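Local coordinates for uncharacterized protein (Bacteroides caccae, PDB 3NO2) that is of unknown function but folds as a six-bladed beta-propeller, at residues 211-217 against 228-234; 6-12 against 268-274. One frame throughout, in Å; residues are numbered along the deposited sequence.

In the fold
The two contacts lie in neighbouring blades of a six-bladed propeller, their centres about 13 Å apart. Contact 2 pairs strands from the two ends of the chain and so closes the ring; contact 1, nested within that closure, is the hairpin of the two leading strands of the preceding blade. They touch directly: Gln217 OE1 reaches Thr270 OG1 at 2.7 Å, Trp231 NE1 lies 2.9 Å from Ser12 O, both probable hydrogen bonds, and Ala216 CB packs on Ser269 O. A bound citrate, probably from the crystallisation liquor, sits about 3 Å from the side chains of both His234 and Ser12, which may mark a pocket.

Contact 1 (211-217 against 228-234); sequences QLFFVAQ and ICNWQGH
Strands 214-217 and 228-231 run antiparallel, their axes 136° apart, with Phe214 and Trp231 as a hydrogen-bonded pair and Val215 and Asn230 as a non-hydrogen-bonded one. This is the beta hairpin of the first two strands in a propeller blade, and here one side chain carries hydrogen bonding on past the end of the strand pairing. Beyond Phe214 the carboxamide of Asn230 takes over: with CG anti to the backbone N (chi1 -168°), its end swings back to the backbone of 211-213. OD1 accepts Phe213 N at 2.8 Å, almost straight and in the carbonyl plane, while ND2 gives a hydrogen to Gln211 O at 3.1 Å, tilted from that carbonyl's plane. A second acceptor for ND2, Pro244 O, lies outside the hairpin, so three bonds fix the rotation of this buried amide. The Phe213 ring leans on Gln232, whose CG meets CD2 of the ring at 3.9 Å.

On the sheet face carrying Phe214 and Trp231, the indole turns its edge to the phenyl face, a T-shaped pair with planes at 76° and centroids 5.5 Å apart. His234 completes the aromatic cluster, holding Asp184 through ND1 and the citrate through NE2. Toward the hairpin turn the side chains are small: Ala216 CB touches Cys229 CB at 4.0 Å. On the face of Val215 and Asn230, Val215 CG1 meets Ile228 CG2 at 4.2 Å, and Leu212 CD2 lies 4.2 Å from the same methyl, Ile228 CG2.

Contact 2 (6-12 against 268-274); sequences HLLVGGS and ISTICPI
Val9 and Ile271 meet on the tightly packed side of two antiparallel strands, Val9 CG1 against Ile271 CG1 at 4.0 Å. Next along this face, Leu7 CD2 rests on Ile271 CD1; the isoleucine reaches both neighbours because CG1 stands anti to its backbone N (chi1 -177°) and the chain runs on extended. Ile268 CD1 closes on Val9 CB from beyond, and Cys229 and Phe219 of the adjoining blade pack against Ile271. Between the side chains the backbones also lie close, and Ile271 CA makes a CA-H...O contact with Leu8 O at 3.2 Å.

The pairing is the propeller's closure, in which a strand from the N-terminal end and the last strand of the chain share one blade. At the end where Gly10 meets Ser269 and Thr270, the register slips by a classic beta bulge: both residues face Gly10, whose O accepts Ser269 N at 2.9 Å and Thr270 N at 3.1 Å, the former on a lone pair and the latter tilted 35° from the carbonyl plane. Ser269 OG, bonded to Asn40, lies 3.3 Å from Gly11 CA.

The other end is looser and wetter. Ile274 N reaches His6 O from 45° above its carbonyl plane, and a water replaces the return bond, accepting from His6 N and donating to Ile274 O at 2.7 Å. Here the side chains meet through Ile274 CG2, which touches His6 CB at 3.9 Å, while the imidazole swings clear of 268-274.

Contact 1 (211-217 against 228-234)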
loop_
_atom_site.group_PDB
_atom_site.type_symbol
_atom_site.label_atom_id
_atom_site.label_comp_id
_atom_site.label_asym_id
_atom_site.label_seq_id
_atom_site.Cartn_x
_atom_site.Cartn_y
_atom_site.Cartn_z
ATOM N N GLN A 211 3.157 19.392 -0.672
ATOM C CA GLN A 211 1.971 19.406 0.198
ATOM C C GLN A 211 1.452 17.955 0.187
ATOM O O GLN A 211 1.159 17.400 -0.887
ATOM C CB GLN A 211 0.887 20.344 -0.337
ATOM C CG GLN A 211 -0.382 20.276 0.525
ATOM C CD GLN A 211 -1.531 21.169 0.048
ATOM O OE1 GLN A 211 -1.329 22.097 -0.783
ATOM N NE2 GLN A 211 -2.747 20.928 0.578
ATOM N N LEU A 212 1.301 17.366 1.362
ATOM C CA LEU A 212 0.761 16.007 1.515
ATOM C C LEU A 212 -0.747 16.044 1.566
ATOM O O LEU A 212 -1.335 16.797 2.352
ATOM C CB LEU A 212 1.308 15.335 2.749
ATOM C CG LEU A 212 2.844 15.119 2.767
ATOM C CD1 LEU A 212 3.331 14.576 4.120
ATOM C CD2 LEU A 212 3.309 14.207 1.598
ATOM N N PHE A 213 -1.352 15.262 0.670
ATOM C CA PHE A 213 -2.809 15.083 0.605
ATOM C C PHE A 213 -3.157 13.806 1.384
ATOM O O PHE A 213 -2.972 13.793 2.597
ATOM C CB PHE A 213 -3.228 15.094 -0.859
ATOM C CG PHE A 213 -3.082 16.458 -1.483
ATOM C CD1 PHE A 213 -4.131 17.363 -1.400
ATOM C CD2 PHE A 213 -1.914 16.899 -2.012
ATOM C CE1 PHE A 213 -3.997 18.672 -1.929
ATOM C CE2 PHE A 213 -1.800 18.183 -2.530
ATOM C CZ PHE A 213 -2.816 19.041 -2.486
ATOM N N PHE A 214 -3.576 12.723 0.718
ATOM C CA PHE A 214 -3.802 11.461 1.433
ATOM C C PHE A 214 -2.497 10.707 1.359
ATOM O O PHE A 214 -2.046 10.329 0.269
ATOM C CB PHE A 214 -4.939 10.694 0.740
ATOM C CG PHE A 214 -5.273 9.356 1.344
ATOM C CD1 PHE A 214 -4.460 8.268 1.114
ATOM C CD2 PHE A 214 -6.403 9.209 2.131
ATOM C CE1 PHE A 214 -4.764 7.046 1.679
ATOM C CE2 PHE A 214 -6.723 7.988 2.669
ATOM C CZ PHE A 214 -5.923 6.908 2.477
ATOM N N VAL A 215 -1.883 10.466 2.497
ATOM C CA VAL A 215 -0.586 9.773 2.570
ATOM C C VAL A 215 -0.895 8.277 2.461
ATOM O O VAL A 215 -1.415 7.656 3.404
ATOM C CB VAL A 215 0.240 10.123 3.788
ATOM C CG1 VAL A 215 1.534 9.295 3.833
ATOM C CG2 VAL A 215 0.528 11.616 3.807
ATOM N N ALA A 216 -0.649 7.734 1.267
ATOM C CA ALA A 216 -0.920 6.329 0.890
ATOM C C ALA A 216 0.399 5.542 1.074
ATOM O O ALA A 216 1.150 5.763 2.035
ATOM C CB ALA A 216 -1.575 6.232 -0.478
ATOM N N GLN A 217 0.747 4.627 0.183
ATOM C CA GLN A 217 1.857 3.743 0.487
ATOM C C GLN A 217 3.170 4.504 0.631
ATOM O O GLN A 217 3.501 5.407 -0.174
ATOM C CB GLN A 217 2.013 2.655 -0.578
ATOM C CG GLN A 217 2.948 1.522 -0.166
ATOM C CD GLN A 217 2.945 0.360 -1.132
ATOM O OE1 GLN A 217 2.113 0.314 -2.050
ATOM N NE2 GLN A 217 3.819 -0.625 -0.898
ATOM N N ILE A 228 6.755 8.231 -1.348
ATOM C CA ILE A 228 5.458 8.558 -0.750
ATOM C C ILE A 228 4.465 8.707 -1.883
ATOM O O ILE A 228 4.614 9.561 -2.761
ATOM C CB ILE A 228 5.518 9.847 0.077
ATOM C CG1 ILE A 228 6.609 9.783 1.132
ATOM C CG2 ILE A 228 4.129 10.151 0.662
ATOM C CD1 ILE A 228 6.874 11.140 1.824
ATOM N N CYS A 229 3.405 7.906 -1.851
ATOM C CA CYS A 229 2.280 7.997 -2.756
ATOM C C CYS A 229 1.313 9.072 -2.205
ATOM O O CYS A 229 0.764 8.921 -1.122
ATOM C CB CYS A 229 1.562 6.677 -2.925
ATOM S SG CYS A 229 2.599 5.358 -3.604
ATOM N N ASN A 230 1.212 10.172 -2.946
ATOM C CA ASN A 230 0.528 11.380 -2.492
ATOM C C ASN A 230 -0.823 11.518 -3.168
ATOM O O ASN A 230 -0.988 12.248 -4.137
ATOM C CB ASN A 230 1.418 12.588 -2.834
ATOM C CG ASN A 230 0.966 13.866 -2.181
ATOM O OD1 ASN A 230 0.332 13.827 -1.126
ATOM N ND2 ASN A 230 1.242 15.023 -2.806
ATOM N N TRP A 231 -1.796 10.743 -2.680
ATOM C CA TRP A 231 -3.041 10.505 -3.398
ATOM C C TRP A 231 -3.996 11.682 -3.182
ATOM O O TRP A 231 -4.257 12.099 -2.036
ATOM C CB TRP A 231 -3.631 9.175 -2.895
ATOM C CG TRP A 231 -4.854 8.693 -3.642
ATOM C CD1 TRP A 231 -4.883 7.987 -4.813
ATOM C CD2 TRP A 231 -6.222 8.860 -3.266
ATOM N NE1 TRP A 231 -6.160 7.716 -5.180
ATOM C CE2 TRP A 231 -7.006 8.225 -4.247
ATOM C CE3 TRP A 231 -6.849 9.437 -2.178
ATOM C CZ2 TRP A 231 -8.381 8.174 -4.168
ATOM C CZ3 TRP A 231 -8.261 9.391 -2.107
ATOM C CH2 TRP A 231 -8.982 8.786 -3.085
ATOM N N GLN A 232 -4.533 12.180 -4.273
ATOM C CA GLN A 232 -5.239 13.452 -4.301
ATOM C C GLN A 232 -6.761 13.341 -4.441
ATOM O O GLN A 232 -7.438 14.356 -4.656
ATOM C CB GLN A 232 -4.654 14.360 -5.384
ATOM C CG GLN A 232 -3.178 14.713 -5.033
ATOM C CD GLN A 232 -2.398 15.317 -6.159
ATOM O OE1 GLN A 232 -2.893 16.157 -6.898
ATOM N NE2 GLN A 232 -1.112 14.925 -6.256
ATOM N N GLY A 233 -7.319 12.176 -4.240
ATOM C CA GLY A 233 -8.749 11.959 -4.513
ATOM C C GLY A 233 -9.703 12.495 -3.477
ATOM O O GLY A 233 -10.925 12.428 -3.720
ATOM N N HIS A 234 -9.232 13.021 -2.354
ATOM C CA HIS A 234 -10.103 13.607 -1.359
ATOM C C HIS A 234 -9.987 15.118 -1.317
ATOM O O HIS A 234 -10.611 15.749 -0.430
ATOM C CB HIS A 234 -9.824 13.033 0.049
ATOM C CG HIS A 234 -10.275 11.623 0.253
ATOM N ND1 HIS A 234 -9.904 10.875 1.343
ATOM C CD2 HIS A 234 -11.049 10.811 -0.513
ATOM C CE1 HIS A 234 -10.456 9.670 1.260
ATOM N NE2 HIS A 234 -11.129 9.605 0.137
#

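Contact 2 (6-12 against 268-274)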
loop_
_atom_site.group_PDB
_atom_site.type_symbol
_atom_site.label_atom_id
_atom_site.label_comp_id
_atom_site.label_asym_id
_atom_site.label_seq_id
_atom_site.Cartn_x
_atom_site.Cartn_y
_atom_site.Cartn_z
ATOM N N HIS A 6 12.572 0.706 -12.693
ATOM C CA HIS A 6 11.178 0.722 -13.079
ATOM C C HIS A 6 10.309 0.587 -11.831
ATOM O O HIS A 6 10.699 -0.030 -10.841
ATOM C CB HIS A 6 10.875 -0.407 -14.065
ATOM C CG HIS A 6 11.448 -0.157 -15.424
ATOM N ND1 HIS A 6 12.806 -0.217 -15.669
ATOM C CD2 HIS A 6 10.875 0.269 -16.565
ATOM C CE1 HIS A 6 13.020 0.103 -16.939
ATOM N NE2 HIS A 6 11.871 0.400 -17.508
ATOM N N LEU A 7 9.128 1.198 -11.916
ATOM C CA LEU A 7 8.196 1.302 -10.789
ATOM C C LEU A 7 6.824 0.855 -11.222
ATOM O O LEU A 7 6.243 1.399 -12.149
ATOM C CB LEU A 7 8.125 2.730 -10.274
ATOM C CG LEU A 7 9.443 3.297 -9.792
ATOM C CD1 LEU A 7 9.326 4.844 -9.625
ATOM C CD2 LEU A 7 9.955 2.645 -8.523
ATOM N N LEU A 8 6.328 -0.162 -10.563
ATOM C CA LEU A 8 4.950 -0.655 -10.727
ATOM C C LEU A 8 4.055 0.218 -9.833
ATOM O O LEU A 8 4.356 0.375 -8.660
ATOM C CB LEU A 8 4.859 -2.125 -10.331
ATOM C CG LEU A 8 3.504 -2.810 -10.349
ATOM C CD1 LEU A 8 2.936 -2.904 -11.769
ATOM C CD2 LEU A 8 3.583 -4.178 -9.663
ATOM N N VAL A 9 2.995 0.754 -10.379
ATOM C CA VAL A 9 2.102 1.689 -9.637
ATOM C C VAL A 9 0.638 1.376 -9.934
ATOM O O VAL A 9 0.274 0.835 -10.997
ATOM C CB VAL A 9 2.378 3.176 -9.973
ATOM C CG1 VAL A 9 3.771 3.578 -9.444
ATOM C CG2 VAL A 9 2.258 3.502 -11.476
ATOM N N GLY A 10 -0.213 1.808 -9.012
ATOM C CA GLY A 10 -1.629 1.754 -9.180
ATOM C C GLY A 10 -2.276 2.705 -8.200
ATOM O O GLY A 10 -1.585 3.317 -7.358
ATOM N N GLY A 11 -3.580 2.858 -8.244
ATOM C CA GLY A 11 -4.270 3.677 -7.268
ATOM C C GLY A 11 -5.743 3.701 -7.409
ATOM O O GLY A 11 -6.291 3.522 -8.519
ATOM N N SER A 12 -6.430 3.999 -6.304
ATOM C CA SER A 12 -7.853 4.138 -6.305
ATOM C C SER A 12 -8.223 5.255 -7.268
ATOM O O SER A 12 -7.612 6.337 -7.250
ATOM C CB SER A 12 -8.309 4.475 -4.895
ATOM O OG SER A 12 -9.710 4.623 -4.859
ATOM N N ILE A 268 -2.139 7.748 -7.761
ATOM C CA ILE A 268 -1.322 6.646 -7.274
ATOM C C ILE A 268 -1.477 6.518 -5.768
ATOM O O ILE A 268 -1.273 7.465 -4.999
ATOM C CB ILE A 268 0.144 6.887 -7.646
ATOM C CG1 ILE A 268 0.325 6.844 -9.166
ATOM C CG2 ILE A 268 1.049 5.827 -6.964
ATOM C CD1 ILE A 268 1.719 7.317 -9.649
ATOM N N SER A 269 -1.821 5.302 -5.306
ATOM C CA SER A 269 -1.849 4.987 -3.881
ATOM C C SER A 269 -0.915 3.846 -3.515
ATOM O O SER A 269 -0.723 3.588 -2.331
ATOM C CB SER A 269 -3.248 4.696 -3.353
ATOM O OG SER A 269 -3.809 3.579 -4.017
ATOM N N THR A 270 -0.298 3.185 -4.506
ATOM C CA THR A 270 0.538 2.014 -4.269
ATOM C C THR A 270 1.675 1.977 -5.281
ATOM O O THR A 270 1.508 2.358 -6.445
ATOM C CB THR A 270 -0.321 0.721 -4.265
ATOM O OG1 THR A 270 0.491 -0.453 -4.097
ATOM C CG2 THR A 270 -1.162 0.552 -5.527
ATOM N N ILE A 271 2.808 1.448 -4.831
ATOM C CA ILE A 271 4.038 1.383 -5.634
ATOM C C ILE A 271 4.860 0.185 -5.247
ATOM O O ILE A 271 4.906 -0.165 -4.075
ATOM C CB ILE A 271 4.865 2.673 -5.448
ATOM C CG1 ILE A 271 6.102 2.700 -6.314
ATOM C CG2 ILE A 271 5.258 2.892 -3.978
ATOM C CD1 ILE A 271 6.696 4.107 -6.480
ATOM N N CYS A 272 5.588 -0.388 -6.211
ATOM C CA CYS A 272 6.610 -1.393 -5.934
ATOM C C CYS A 272 7.706 -1.267 -6.997
ATOM O O CYS A 272 7.372 -1.280 -8.171
ATOM C CB CYS A 272 5.995 -2.838 -6.041
ATOM S SG CYS A 272 7.085 -4.056 -5.263
ATOM N N PRO A 273 8.986 -1.256 -6.613
ATOM C CA PRO A 273 10.017 -1.437 -7.666
ATOM C C PRO A 273 9.829 -2.749 -8.417
ATOM O O PRO A 273 9.394 -3.753 -7.834
ATOM C CB PRO A 273 11.333 -1.474 -6.838
ATOM C CG PRO A 273 10.997 -0.637 -5.605
ATOM C CD PRO A 273 9.579 -1.080 -5.280
ATOM N N ILE A 274 10.120 -2.759 -9.719
ATOM C CA ILE A 274 10.011 -3.978 -10.534
ATOM C C ILE A 274 11.184 -4.050 -11.487
ATOM O O ILE A 274 11.682 -3.035 -11.936
ATOM C CB ILE A 274 8.640 -4.007 -11.268
ATOM C CG1 ILE A 274 8.420 -5.384 -11.934
ATOM C CG2 ILE A 274 8.499 -2.888 -12.318
ATOM C CD1 ILE A 274 6.993 -5.622 -12.388
HETATM O O HOH W 1 13.913 -1.596 -11.454
#